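Local coordinates for protein-tyrosine-phosphatase (Shewanella sp., PDB 2Z72) that removes phosphate from phosphotyrosine as a cold-active phosphatase, with two zinc ions bound in a calcineurin-like phosphoesterase fold, at residues E124-M129 with G188-S193; I173-N178 with S182-I187. All coordinates share one frame; numbering follows the deposited sequence. Where two conformers were deposited one is given.

How the contacts relate
The two contacts share the short helix 186-192: contact 1 uses it through W190, and contact 2 takes in its start. Along the chain, contact 2 is nested inside the loop that contact 1 closes: helix 122-138 comes first, then the loop after helix 166-172, then the tight turn leading into helix 186-192. Their centres lie about 12 Å apart, and Q189 NE2 probably hydrogen-bonds A183 O at 2.9 Å, linking helix to turn. Contact 1 is buried, about 9 Å from the chain's centre, and contact 2, about 18 Å from it, is partly buried, so the same helix is packed on the core from one side and capped at its N-terminal end by T185 of the turn.

Contact 1. Residues E124-M129 with G188-S193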
# COMPACT_ATOMS: atom_id res chain seq x y z
N GLU A 124 -11.71 -3.56 5.23
CA GLU A 124 -12.41 -3.04 4.07
C GLU A 124 -11.38 -2.59 3.03
O GLU A 124 -11.54 -2.89 1.86
CB GLU A 124 -13.35 -1.91 4.44
CG GLU A 124 -14.55 -2.34 5.31
CD GLU A 124 -14.29 -2.68 6.74
OE1 GLU A 124 -13.22 -2.41 7.32
OE2 GLU A 124 -15.24 -3.31 7.33
N VAL A 125 -10.38 -1.83 3.44
CA VAL A 125 -9.35 -1.41 2.52
C VAL A 125 -8.61 -2.58 1.96
O VAL A 125 -8.37 -2.67 0.72
CB VAL A 125 -8.38 -0.39 3.15
CG1 VAL A 125 -7.34 -0.00 2.10
CG2 VAL A 125 -9.11 0.84 3.63
N LEU A 126 -8.20 -3.53 2.80
CA LEU A 126 -7.41 -4.65 2.32
C LEU A 126 -8.15 -5.46 1.29
O LEU A 126 -7.63 -5.77 0.20
CB LEU A 126 -6.98 -5.52 3.52
CG LEU A 126 -5.91 -4.93 4.45
CD1 LEU A 126 -5.84 -5.73 5.72
CD2 LEU A 126 -4.52 -4.92 3.80
N TRP A 127 -9.40 -5.83 1.59
CA TRP A 127 -10.13 -6.68 0.64
C TRP A 127 -10.49 -5.91 -0.62
O TRP A 127 -10.59 -6.53 -1.69
CB TRP A 127 -11.36 -7.33 1.30
CG TRP A 127 -10.99 -8.40 2.27
CD1 TRP A 127 -11.11 -8.42 3.61
CD2 TRP A 127 -10.38 -9.66 1.90
NE1 TRP A 127 -10.64 -9.60 4.11
CE2 TRP A 127 -10.19 -10.39 3.09
CE3 TRP A 127 -10.00 -10.27 0.68
CZ2 TRP A 127 -9.63 -11.65 3.10
CZ3 TRP A 127 -9.44 -11.52 0.70
CH2 TRP A 127 -9.26 -12.21 1.90
N PHE A 128 -10.75 -4.62 -0.52
CA PHE A 128 -10.98 -3.81 -1.68
C PHE A 128 -9.73 -3.82 -2.56
O PHE A 128 -9.85 -4.00 -3.78
CB PHE A 128 -11.36 -2.38 -1.28
CG PHE A 128 -11.39 -1.42 -2.45
CD1 PHE A 128 -12.40 -1.44 -3.38
CD2 PHE A 128 -10.38 -0.51 -2.59
CE1 PHE A 128 -12.41 -0.57 -4.45
CE2 PHE A 128 -10.38 0.37 -3.67
CZ PHE A 128 -11.41 0.36 -4.60
N MET A 129 -8.57 -3.62 -1.97
CA MET A 129 -7.33 -3.57 -2.77
C MET A 129 -7.00 -4.93 -3.35
O MET A 129 -6.43 -4.97 -4.46
CB MET A 129 -6.20 -3.00 -1.93
CG MET A 129 -6.31 -1.52 -1.60
SD MET A 129 -6.55 -0.45 -3.02
CE MET A 129 -5.02 -0.77 -3.89
N GLY A 188 -2.07 -12.21 4.50
CA GLY A 188 -0.66 -12.25 4.80
C GLY A 188 0.13 -12.81 3.67
O GLY A 188 1.27 -12.34 3.42
N GLN A 189 -0.34 -13.82 2.97
CA GLN A 189 0.34 -14.41 1.82
C GLN A 189 0.41 -13.38 0.69
O GLN A 189 1.47 -13.21 0.04
CB GLN A 189 -0.41 -15.66 1.37
CG GLN A 189 -0.29 -16.79 2.35
CD GLN A 189 -1.35 -17.84 2.20
OE1 GLN A 189 -2.09 -17.92 1.25
NE2 GLN A 189 -1.42 -18.70 3.23
N TRP A 190 -0.69 -12.71 0.43
CA TRP A 190 -0.75 -11.66 -0.58
C TRP A 190 0.24 -10.57 -0.27
O TRP A 190 1.06 -10.16 -1.14
CB TRP A 190 -2.15 -11.15 -0.63
CG TRP A 190 -2.49 -10.01 -1.51
CD1 TRP A 190 -2.44 -9.87 -2.86
CD2 TRP A 190 -3.08 -8.77 -1.04
NE1 TRP A 190 -2.91 -8.65 -3.28
CE2 TRP A 190 -3.31 -7.98 -2.17
CE3 TRP A 190 -3.40 -8.29 0.21
CZ2 TRP A 190 -3.87 -6.69 -2.08
CZ3 TRP A 190 -3.96 -7.03 0.30
CH2 TRP A 190 -4.19 -6.25 -0.82
N LEU A 191 0.28 -10.04 0.95
CA LEU A 191 1.20 -8.98 1.31
C LEU A 191 2.64 -9.43 1.17
O LEU A 191 3.49 -8.65 0.75
CB LEU A 191 0.94 -8.50 2.73
CG LEU A 191 -0.39 -7.76 2.94
CD1 LEU A 191 -0.63 -7.57 4.42
CD2 LEU A 191 -0.41 -6.41 2.20
N ARG A 192 2.97 -10.67 1.54
CA ARG A 192 4.32 -11.19 1.47
C ARG A 192 4.84 -11.38 0.05
O ARG A 192 6.00 -11.64 -0.14
CB ARG A 192 4.44 -12.45 2.31
CG ARG A 192 4.52 -12.14 3.81
CD ARG A 192 4.33 -13.40 4.64
NE ARG A 192 4.42 -13.15 6.05
CZ ARG A 192 3.44 -12.67 6.81
NH1 ARG A 192 3.66 -12.49 8.11
NH2 ARG A 192 2.29 -12.38 6.28
N SER A 193 3.96 -11.24 -0.96
CA SER A 193 4.35 -11.26 -2.34
C SER A 193 4.76 -9.88 -2.88
O SER A 193 5.29 -9.79 -3.98
CB SER A 193 3.31 -11.88 -3.25
OG SER A 193 2.23 -10.98 -3.44
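A buried helix-to-helix contact, carried by one large aromatic side chain, joins W190 of helix 186-192 to L126 and M129 of helix 122-138. The backbones stand well apart, with 9.7 Å between the CA atoms of L126 and L191, and the indole spans the gap. CG of W190 lies anti to the backbone N (chi1 176°), which sends the six-membered ring toward the neighbouring helix. There CH2 comes to 3.6 Å from L126 O, an oblique approach to the ring, while CZ2 sits 3.8 Å from the carbonyl carbon of M129, also obliquely. CB of M129 meets the ring edge in its plane, 4.0 Å from CH2. The methyl CD2 of L126 reaches CZ3 at 4.1 Å, its branch crossing the indole at a slant.

The pyrrole end is polar and hydrogen-bonds through NE1 to D133, one turn beyond M129, and Y130 of that helix meets the ring edge-to-face. Replacing this tryptophan by alanine is likely to leave D133 without its indole donor and to open a gap beside L126 and M129. On its own helix, the backbone O of W190 takes the hydroxyl of S193 at 2.7 Å, in the carbonyl plane and on a lone pair, as well as S193 N.

Helix 122-138 joins the parallel strands 108-111 and 142-145 in a beta-alpha-beta crossover; D114 follows the first of these strands and N149, at the start of helix 149-156, follows the second, and both bind zinc. L145 of strand 142-145 touches W190 and L191, V143 of that strand touches M129, and F128 packs on L87 and L90 of helix 83-92.

Contact 2. Residues I173-N178 with S182-I187; sequences INRPYN and SADTEI. Unlike the reference sequence in segment 182-187: S182 (reference Gly).
In the conformer given, R175 and D184 are joined through a water molecule. The D184 carboxylate lies at the edge of the guanidinium, near its plane, but OD1 stays 4.4 Å from NH1, beyond a salt bridge. The water fills the step, accepting from R175 NH1 at 3.0 Å and donating to D184 OD1 at 2.7 Å. D184 and S182 are both modelled in two conformers, and their side chains come too close in this copy, so the carboxylate end of the bridge is doubtful. The guanidinium is steadied from its other end: R175 NE gives a fairly straight bond to I173 O (3.0 Å, 157°), with the acceptor close to the guanidinium plane although NE stands above the carbonyl plane, and NH2 adds a weak second bond. With chi3 bent to 81°, the arginine chain turns back toward the backbone two residues earlier. Helix 166-172 is closed by a Schellman motif with N174, of positive phi, as C-prime residue.

On the second segment, S182 to T185 form a type I beta turn that leads into helix 186-192, with T185 at its N-cap. Two bonds grip S182 O: T185 N, and T185 OG1 at 2.7 Å, in the carbonyl plane and on a lone pair. That hydroxyl also caps G188 N. S182, where the reference sequence has glycine, carries its CB 4.0 Å from N178 O, an oxygen close to S182 N but too poorly angled for a bond. Both R175 and I173 touch L180 and Y24, whereas D184 and T185 pack on I14 of strand 8-14.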
# COMPACT_ATOMS: atom_id res chain seq x y z
N ILE A 173 -10.81 -14.40 18.04
CA ILE A 173 -10.02 -15.36 17.23
C ILE A 173 -8.84 -15.90 18.00
O ILE A 173 -8.09 -16.82 17.58
CB ILE A 173 -9.64 -14.72 15.88
CG1 ILE A 173 -10.88 -14.25 15.13
CG2 ILE A 173 -8.86 -15.63 14.97
CD1 ILE A 173 -10.65 -13.30 13.98
N ASN A 174 -8.63 -15.34 19.18
CA ASN A 174 -7.64 -15.80 20.10
C ASN A 174 -6.23 -15.88 19.55
O ASN A 174 -5.52 -16.88 19.65
CB ASN A 174 -8.11 -17.17 20.71
CG ASN A 174 -7.36 -17.50 21.96
OD1 ASN A 174 -6.83 -16.65 22.67
ND2 ASN A 174 -7.34 -18.79 22.25
N ARG A 175 -5.82 -14.78 18.94
CA ARG A 175 -4.45 -14.63 18.48
C ARG A 175 -4.14 -13.16 18.37
O ARG A 175 -5.06 -12.36 18.14
CB ARG A 175 -4.19 -15.40 17.24
CG ARG A 175 -4.98 -14.90 16.10
CD ARG A 175 -5.00 -16.03 15.07
NE ARG A 175 -6.01 -17.05 15.37
CZ ARG A 175 -6.35 -18.05 14.56
NH1 ARG A 175 -5.76 -18.17 13.38
NH2 ARG A 175 -7.28 -18.91 14.93
N PRO A 176 -2.86 -12.85 18.51
CA PRO A 176 -2.48 -11.44 18.46
C PRO A 176 -2.60 -10.88 17.06
O PRO A 176 -2.67 -11.59 16.04
CB PRO A 176 -1.04 -11.40 18.94
CG PRO A 176 -0.52 -12.74 18.67
CD PRO A 176 -1.68 -13.70 18.82
N TYR A 177 -2.66 -9.55 16.91
CA TYR A 177 -3.02 -8.93 15.66
C TYR A 177 -2.06 -9.28 14.53
O TYR A 177 -2.48 -9.48 13.39
CB TYR A 177 -3.07 -7.42 15.84
CG TYR A 177 -3.65 -6.63 14.72
CD1 TYR A 177 -2.81 -5.92 13.84
CD2 TYR A 177 -5.01 -6.47 14.49
CE1 TYR A 177 -3.33 -5.17 12.79
CE2 TYR A 177 -5.53 -5.73 13.49
CZ TYR A 177 -4.67 -5.06 12.63
OH TYR A 177 -5.12 -4.28 11.63
N ASN A 178 -0.78 -9.39 14.83
CA ASN A 178 0.18 -9.83 13.79
C ASN A 178 -0.17 -11.19 13.25
O ASN A 178 0.10 -11.47 12.06
CB ASN A 178 1.58 -9.75 14.36
CG ASN A 178 1.80 -10.53 15.61
OD1 ASN A 178 1.13 -10.20 16.61
ND2 ASN A 178 2.70 -11.50 15.66
N SER A 182 -0.62 -13.31 9.39
CA SER A 182 0.58 -14.15 9.25
C SER A 182 0.59 -14.88 7.93
O SER A 182 -0.33 -14.80 7.09
CB SER A 182 0.61 -15.10 10.46
OG SER A 182 -0.50 -15.98 10.34
N ALA A 183 1.66 -15.66 7.72
CA ALA A 183 1.81 -16.40 6.47
C ALA A 183 0.80 -17.48 6.24
O ALA A 183 0.70 -18.04 5.13
CB ALA A 183 3.21 -16.99 6.42
N ASP A 184 0.01 -17.85 7.24
CA ASP A 184 -1.05 -18.81 7.12
C ASP A 184 -2.35 -18.19 6.60
O ASP A 184 -3.30 -18.91 6.33
CB ASP A 184 -1.39 -19.48 8.48
CG ASP A 184 -1.72 -18.48 9.55
OD1 ASP A 184 -2.73 -18.62 10.25
OD2 ASP A 184 -0.94 -17.51 9.77
N THR A 185 -2.36 -16.86 6.51
CA THR A 185 -3.54 -16.15 6.14
C THR A 185 -3.49 -15.71 4.68
O THR A 185 -2.40 -15.42 4.13
CB THR A 185 -3.81 -14.90 7.03
OG1 THR A 185 -2.89 -13.88 6.73
CG2 THR A 185 -3.77 -15.30 8.52
N GLU A 186 -4.64 -15.62 4.04
CA GLU A 186 -4.74 -15.15 2.67
C GLU A 186 -4.12 -13.77 2.49
O GLU A 186 -3.29 -13.54 1.60
CB GLU A 186 -6.19 -15.13 2.21
CG GLU A 186 -6.42 -14.76 0.76
CD GLU A 186 -5.90 -15.77 -0.23
OE1 GLU A 186 -5.73 -15.42 -1.42
OE2 GLU A 186 -5.59 -16.91 0.16
N ILE A 187 -4.54 -12.82 3.33
CA ILE A 187 -4.00 -11.45 3.24
C ILE A 187 -2.51 -11.46 3.52
O ILE A 187 -1.76 -10.75 2.83
CB ILE A 187 -4.79 -10.50 4.14
CG1 ILE A 187 -6.23 -10.31 3.69
CG2 ILE A 187 -4.06 -9.15 4.24
CD1 ILE A 187 -6.43 -9.70 2.32
O HOH W 1 -3.03 -17.29 12.57